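Local coordinates for protein probable 3-hydroxybutyryl-CoA dehydrogenase (Escherichia coli, PDB 3MOG) that catalyses the NAD-dependent oxidation of 3-hydroxyadipyl-CoA to 3-oxoadipyl-CoA in the bacterial breakdown of phenylacetate, at residues Gln6-Ile11 with His27-Leu32; Val314-Asp319 with Leu337-Val342. All blocks are in the same frame, centred on the assembly; numbering follows the deposited sequence.

Interaction 1. Residues Gln6-Ile11 with His27-Leu32; sequences QTVAVI and HGHQVL
The carbonyl oxygen of Gln-6 is held by two donors, one strong and one weak. His-29 supplies the strong one: its ND1 donates to Gln-6 O at 2.7 Å, lying in the carbonyl plane on a lone pair, with the oxygen almost exactly in the imidazole plane. The second is a water that donates weakly to the same oxygen and accepts from Gln-30 N at 2.9 Å, filling the step where the two backbones are still too far apart to bond directly. CG of His-29 sits beside its own backbone N (chi1 -60°), and chi2 of -93° turns ND1 to Gln-6, with CG2 of Val-8 set obliquely against the ring; Trp-176 meets the same ring steeply. Beyond this point the chains pair as parallel strands. Val-8 N donates to Gln-30 O nearly along the C=O axis, at 2.9 Å, Leu-32 N returns a bond to Val-8 O, and Val-10 N reaches Leu-32 O from above the carbonyl plane. Val-10 crosses Val-31 obliquely, its CG2 4.0 Å from Val-31 CG1, on the face packed by helix 15-26, whereas CG2 of Thr-7 meets CD1 of Leu-32 at 3.9 Å on the face of Ala-9. This is the opening beta-alpha-beta unit of a Rossmann fold, its first strand leading into a probable GxGxxG dinucleotide-binding turn. With ND1 acting as donor, the chemistry implies that His-29 carries a proton on that nitrogen.

Interaction 2. Residues Val314-Asp319 with Leu337-Val342; sequences VTEIDD and LARPVV
The guanidinium of Arg-339 has the backbone carbonyl oxygen of Asp-319 over one face and a carboxylate oxygen of Glu-316 at its edge. Asp-319 O stands 3.2 Å above the guanidinium plane, displaced toward the rim, and its 3.4 Å approach to NH2 of Arg-339 is too poorly angled for a hydrogen bond. At the edge, NH2 of Arg-339 forms a salt bridge with OE1 of Glu-316 at 3.2 Å, but the N-H points poorly (140°) and the bond is weak. The carboxylate and guanidinium planes are 71° apart, and only OE1 of Glu-316 bonds to Arg-339; OE2 has a long, weak ion pair with Lys-310. The arginine chain bends at chi3 (71°), which carries its head across Asp-319 O to the extended glutamate, and the two side chains cross at about a right angle. An alanine in place of Arg-339 would remove the salt bridge and would probably leave the negative charge of Glu-316 less well balanced. On the next residue, CD of Pro-340 packs on Asp-319, 3.7 Å from its O and 3.9 Å from OD2. Leu-321 touches both Glu-316 and Arg-339, so the pair spans strand 320-324 at the surface. Here a tight beta hairpin, turning at Asp-318 and Asp-319, meets the crossover that returns from helix 330-337 into parallel strand 341-345, as in the beta-alpha-beta topology of a reduced Rossmann-fold domain.

Overall arrangement
Interaction 1 comes first along the chain and is complete before interaction 2 begins. Their centres lie 65 Å apart, with the nearest atoms about 49 Å from each other, on opposite sides of the chain's centre. They share no sheet: residues 6-11 and 27-32 belong to adjacent strands of the eight-stranded sheet of the NAD-binding domain, whereas strands 314-317 and 341-345 flank strand 320-324 in a separate six-stranded sheet. A largely helical region, including helices 196-207 to 263-270, comes between them in sequence. The protein thus carries two Rossmann-like units, a full N-terminal one and a reduced one, and neither contact is touched by another subunit of the trimer.

Interaction 1. Residues Gln6-Ile11 with His27-Leu32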
loop_
_atom_site.group_PDB
_atom_site.type_symbol
_atom_site.label_atom_id
_atom_site.label_comp_id
_atom_site.label_asym_id
_atom_site.label_seq_id
_atom_site.Cartn_x
_atom_site.Cartn_y
_atom_site.Cartn_z
ATOM N N GLN C 6 11.740 -15.774 -42.974
ATOM C CA GLN C 6 11.838 -15.103 -44.254
ATOM C C GLN C 6 10.884 -13.907 -44.276
ATOM O O GLN C 6 11.311 -12.770 -44.098
ATOM C CB GLN C 6 11.535 -16.084 -45.396
ATOM C CG GLN C 6 12.263 -15.771 -46.694
ATOM C CD GLN C 6 13.772 -15.915 -46.567
ATOM O OE1 GLN C 6 14.290 -17.027 -46.445
ATOM N NE2 GLN C 6 14.483 -14.789 -46.597
ATOM N N THR C 7 9.597 -14.171 -44.472
ATOM C CA THR C 7 8.608 -13.111 -44.585
ATOM C C THR C 7 8.157 -12.665 -43.203
ATOM O O THR C 7 7.685 -13.474 -42.397
ATOM C CB THR C 7 7.403 -13.563 -45.444
ATOM O OG1 THR C 7 7.883 -14.013 -46.710
ATOM C CG2 THR C 7 6.411 -12.417 -45.678
ATOM N N VAL C 8 8.308 -11.370 -42.943
ATOM C CA VAL C 8 7.908 -10.772 -41.679
ATOM C C VAL C 8 6.647 -9.928 -41.897
ATOM O O VAL C 8 6.569 -9.164 -42.852
ATOM C CB VAL C 8 9.043 -9.885 -41.094
ATOM C CG1 VAL C 8 8.617 -9.228 -39.782
ATOM C CG2 VAL C 8 10.321 -10.712 -40.901
ATOM N N ALA C 9 5.664 -10.098 -41.018
ATOM C CA ALA C 9 4.483 -9.256 -41.004
ATOM C C ALA C 9 4.572 -8.296 -39.840
ATOM O O ALA C 9 4.866 -8.697 -38.721
ATOM C CB ALA C 9 3.225 -10.100 -40.881
ATOM N N VAL C 10 4.319 -7.027 -40.117
ATOM C CA VAL C 10 4.287 -5.999 -39.105
ATOM C C VAL C 10 2.848 -5.453 -39.073
ATOM O O VAL C 10 2.307 -5.033 -40.109
ATOM C CB VAL C 10 5.291 -4.867 -39.429
ATOM C CG1 VAL C 10 5.114 -3.710 -38.472
ATOM C CG2 VAL C 10 6.733 -5.370 -39.394
ATOM N N ILE C 11 2.222 -5.486 -37.903
ATOM C CA ILE C 11 0.843 -5.015 -37.774
ATOM C C ILE C 11 0.807 -3.644 -37.129
ATOM O O ILE C 11 1.178 -3.485 -35.962
ATOM C CB ILE C 11 -0.019 -5.976 -36.952
ATOM C CG1 ILE C 11 0.025 -7.381 -37.544
ATOM C CG2 ILE C 11 -1.472 -5.459 -36.860
ATOM C CD1 ILE C 11 -0.904 -8.361 -36.839
ATOM N N HIS C 27 17.059 -5.397 -43.958
ATOM C CA HIS C 27 17.906 -6.555 -43.719
ATOM C C HIS C 27 17.514 -7.787 -44.549
ATOM O O HIS C 27 17.889 -8.917 -44.213
ATOM C CB HIS C 27 17.953 -6.889 -42.216
ATOM C CG HIS C 27 18.748 -5.912 -41.406
ATOM N ND1 HIS C 27 18.178 -4.818 -40.792
ATOM C CD2 HIS C 27 20.068 -5.865 -41.108
ATOM C CE1 HIS C 27 19.113 -4.131 -40.160
ATOM N NE2 HIS C 27 20.269 -4.751 -40.328
ATOM N N GLY C 28 16.758 -7.571 -45.623
ATOM C CA GLY C 28 16.518 -8.623 -46.615
ATOM C C GLY C 28 15.205 -9.363 -46.495
ATOM O O GLY C 28 14.958 -10.322 -47.230
ATOM N N HIS C 29 14.347 -8.920 -45.583
ATOM C CA HIS C 29 13.057 -9.569 -45.405
ATOM C C HIS C 29 11.956 -8.909 -46.209
ATOM O O HIS C 29 11.838 -7.684 -46.243
ATOM C CB HIS C 29 12.663 -9.614 -43.926
ATOM C CG HIS C 29 13.635 -10.371 -43.082
ATOM N ND1 HIS C 29 13.490 -11.711 -42.808
ATOM C CD2 HIS C 29 14.786 -9.987 -42.484
ATOM C CE1 HIS C 29 14.498 -12.118 -42.059
ATOM N NE2 HIS C 29 15.305 -11.093 -41.854
ATOM N N GLN C 30 11.157 -9.749 -46.856
ATOM C CA GLN C 30 9.881 -9.339 -47.406
ATOM C C GLN C 30 8.982 -8.963 -46.221
ATOM O O GLN C 30 8.802 -9.759 -45.294
ATOM C CB GLN C 30 9.292 -10.484 -48.245
ATOM C CG GLN C 30 7.920 -10.213 -48.841
ATOM C CD GLN C 30 7.849 -10.594 -50.311
ATOM O OE1 GLN C 30 6.981 -11.371 -50.726
ATOM N NE2 GLN C 30 8.763 -10.037 -51.113
ATOM N N VAL C 31 8.467 -7.735 -46.234
ATOM C CA VAL C 31 7.646 -7.241 -45.133
ATOM C C VAL C 31 6.205 -6.968 -45.549
ATOM O O VAL C 31 5.943 -6.125 -46.406
ATOM C CB VAL C 31 8.249 -5.982 -44.457
ATOM C CG1 VAL C 31 7.323 -5.455 -43.343
ATOM C CG2 VAL C 31 9.626 -6.295 -43.896
ATOM N N LEU C 32 5.279 -7.693 -44.928
ATOM C CA LEU C 32 3.860 -7.422 -45.085
ATOM C C LEU C 32 3.444 -6.420 -44.022
ATOM O O LEU C 32 3.345 -6.764 -42.847
ATOM C CB LEU C 32 3.053 -8.715 -44.955
ATOM C CG LEU C 32 3.385 -9.834 -45.957
ATOM C CD1 LEU C 32 2.718 -11.135 -45.568
ATOM C CD2 LEU C 32 3.009 -9.463 -47.379
HETATM O O HOH W 1 11.944 -12.491 -46.992
#

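Interaction 2. Residues Val314-Asp319 with Leu337-Val342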
loop_
_atom_site.group_PDB
_atom_site.type_symbol
_atom_site.label_atom_id
_atom_site.label_comp_id
_atom_site.label_asym_id
_atom_site.label_seq_id
_atom_site.Cartn_x
_atom_site.Cartn_y
_atom_site.Cartn_z
ATOM N N VAL C 314 36.264 11.244 3.413
ATOM C CA VAL C 314 36.435 12.349 4.347
ATOM C C VAL C 314 37.683 13.149 3.948
ATOM O O VAL C 314 38.758 12.572 3.720
ATOM C CB VAL C 314 36.557 11.859 5.828
ATOM C CG1 VAL C 314 36.521 13.027 6.796
ATOM C CG2 VAL C 314 35.448 10.875 6.193
ATOM N N THR C 315 37.520 14.469 3.840
ATOM C CA THR C 315 38.643 15.415 3.760
ATOM C C THR C 315 38.556 16.417 4.916
ATOM O O THR C 315 37.512 17.048 5.129
ATOM C CB THR C 315 38.646 16.186 2.438
ATOM O OG1 THR C 315 38.549 15.262 1.354
ATOM C CG2 THR C 315 39.935 16.981 2.281
ATOM N N GLU C 316 39.642 16.563 5.671
ATOM C CA GLU C 316 39.652 17.583 6.713
ATOM C C GLU C 316 40.413 18.844 6.286
ATOM O O GLU C 316 41.594 18.802 5.944
ATOM C CB GLU C 316 40.003 16.999 8.096
ATOM C CG GLU C 316 41.279 17.410 8.783
ATOM C CD GLU C 316 41.298 16.931 10.223
ATOM O OE1 GLU C 316 41.381 17.787 11.132
ATOM O OE2 GLU C 316 41.197 15.701 10.448
ATOM N N ILE C 317 39.672 19.947 6.236
ATOM C CA ILE C 317 40.142 21.230 5.726
ATOM C C ILE C 317 40.082 22.188 6.911
ATOM O O ILE C 317 38.999 22.628 7.295
ATOM C CB ILE C 317 39.234 21.712 4.568
ATOM C CG1 ILE C 317 39.138 20.635 3.478
ATOM C CG2 ILE C 317 39.751 22.987 3.971
ATOM C CD1 ILE C 317 38.036 20.846 2.480
ATOM N N ASP C 318 41.254 22.484 7.482
ATOM C CA ASP C 318 41.393 23.148 8.787
ATOM C C ASP C 318 40.552 22.445 9.865
ATOM O O ASP C 318 40.945 21.384 10.345
ATOM C CB ASP C 318 41.132 24.666 8.699
ATOM C CG ASP C 318 42.222 25.411 7.913
ATOM O OD1 ASP C 318 43.371 24.927 7.850
ATOM O OD2 ASP C 318 41.934 26.488 7.354
ATOM N N ASP C 319 39.405 23.016 10.225
ATOM C CA ASP C 319 38.481 22.359 11.165
ATOM C C ASP C 319 37.217 21.784 10.490
ATOM O O ASP C 319 36.442 21.068 11.134
ATOM C CB ASP C 319 38.094 23.304 12.312
ATOM C CG ASP C 319 37.496 24.614 11.822
ATOM O OD1 ASP C 319 37.807 25.037 10.685
ATOM O OD2 ASP C 319 36.717 25.224 12.585
ATOM N N LEU C 337 29.887 15.696 15.883
ATOM C CA LEU C 337 31.332 15.854 15.878
ATOM C C LEU C 337 31.807 17.211 16.419
ATOM O O LEU C 337 33.009 17.418 16.539
ATOM C CB LEU C 337 31.890 15.589 14.464
ATOM C CG LEU C 337 31.618 14.197 13.865
ATOM C CD1 LEU C 337 31.817 14.180 12.357
ATOM C CD2 LEU C 337 32.467 13.100 14.536
ATOM N N ALA C 338 30.867 18.112 16.737
ATOM C CA ALA C 338 31.155 19.468 17.260
ATOM C C ALA C 338 32.102 20.314 16.384
ATOM O O ALA C 338 32.908 21.096 16.899
ATOM C CB ALA C 338 31.669 19.394 18.710
ATOM N N ARG C 339 32.009 20.124 15.068
ATOM C CA ARG C 339 32.878 20.754 14.081
ATOM C C ARG C 339 31.941 21.175 12.959
ATOM O O ARG C 339 30.861 20.608 12.843
ATOM C CB ARG C 339 33.862 19.728 13.503
ATOM C CG ARG C 339 34.828 19.121 14.486
ATOM C CD ARG C 339 35.342 17.772 14.002
ATOM N NE ARG C 339 36.251 17.889 12.859
ATOM C CZ ARG C 339 37.536 18.229 12.939
ATOM N NH1 ARG C 339 38.098 18.513 14.114
ATOM N NH2 ARG C 339 38.263 18.299 11.833
ATOM N N PRO C 340 32.351 22.148 12.118
ATOM C CA PRO C 340 31.580 22.427 10.920
ATOM C C PRO C 340 31.740 21.302 9.908
ATOM O O PRO C 340 32.796 20.661 9.873
ATOM C CB PRO C 340 32.232 23.698 10.358
ATOM C CG PRO C 340 33.066 24.234 11.449
ATOM C CD PRO C 340 33.506 23.053 12.230
ATOM N N VAL C 341 30.697 21.073 9.101
ATOM C CA VAL C 341 30.672 19.993 8.118
ATOM C C VAL C 341 30.030 20.454 6.812
ATOM O O VAL C 341 28.955 21.068 6.808
ATOM C CB VAL C 341 29.944 18.717 8.658
ATOM C CG1 VAL C 341 29.830 17.647 7.587
ATOM C CG2 VAL C 341 30.665 18.129 9.847
ATOM N N VAL C 342 30.710 20.178 5.700
ATOM C CA VAL C 342 30.094 20.280 4.389
ATOM C C VAL C 342 29.925 18.857 3.822
ATOM O O VAL C 342 30.879 18.072 3.778
ATOM C CB VAL C 342 30.903 21.201 3.434
ATOM C CG1 VAL C 342 30.233 21.290 2.051
ATOM C CG2 VAL C 342 31.048 22.585 4.030
#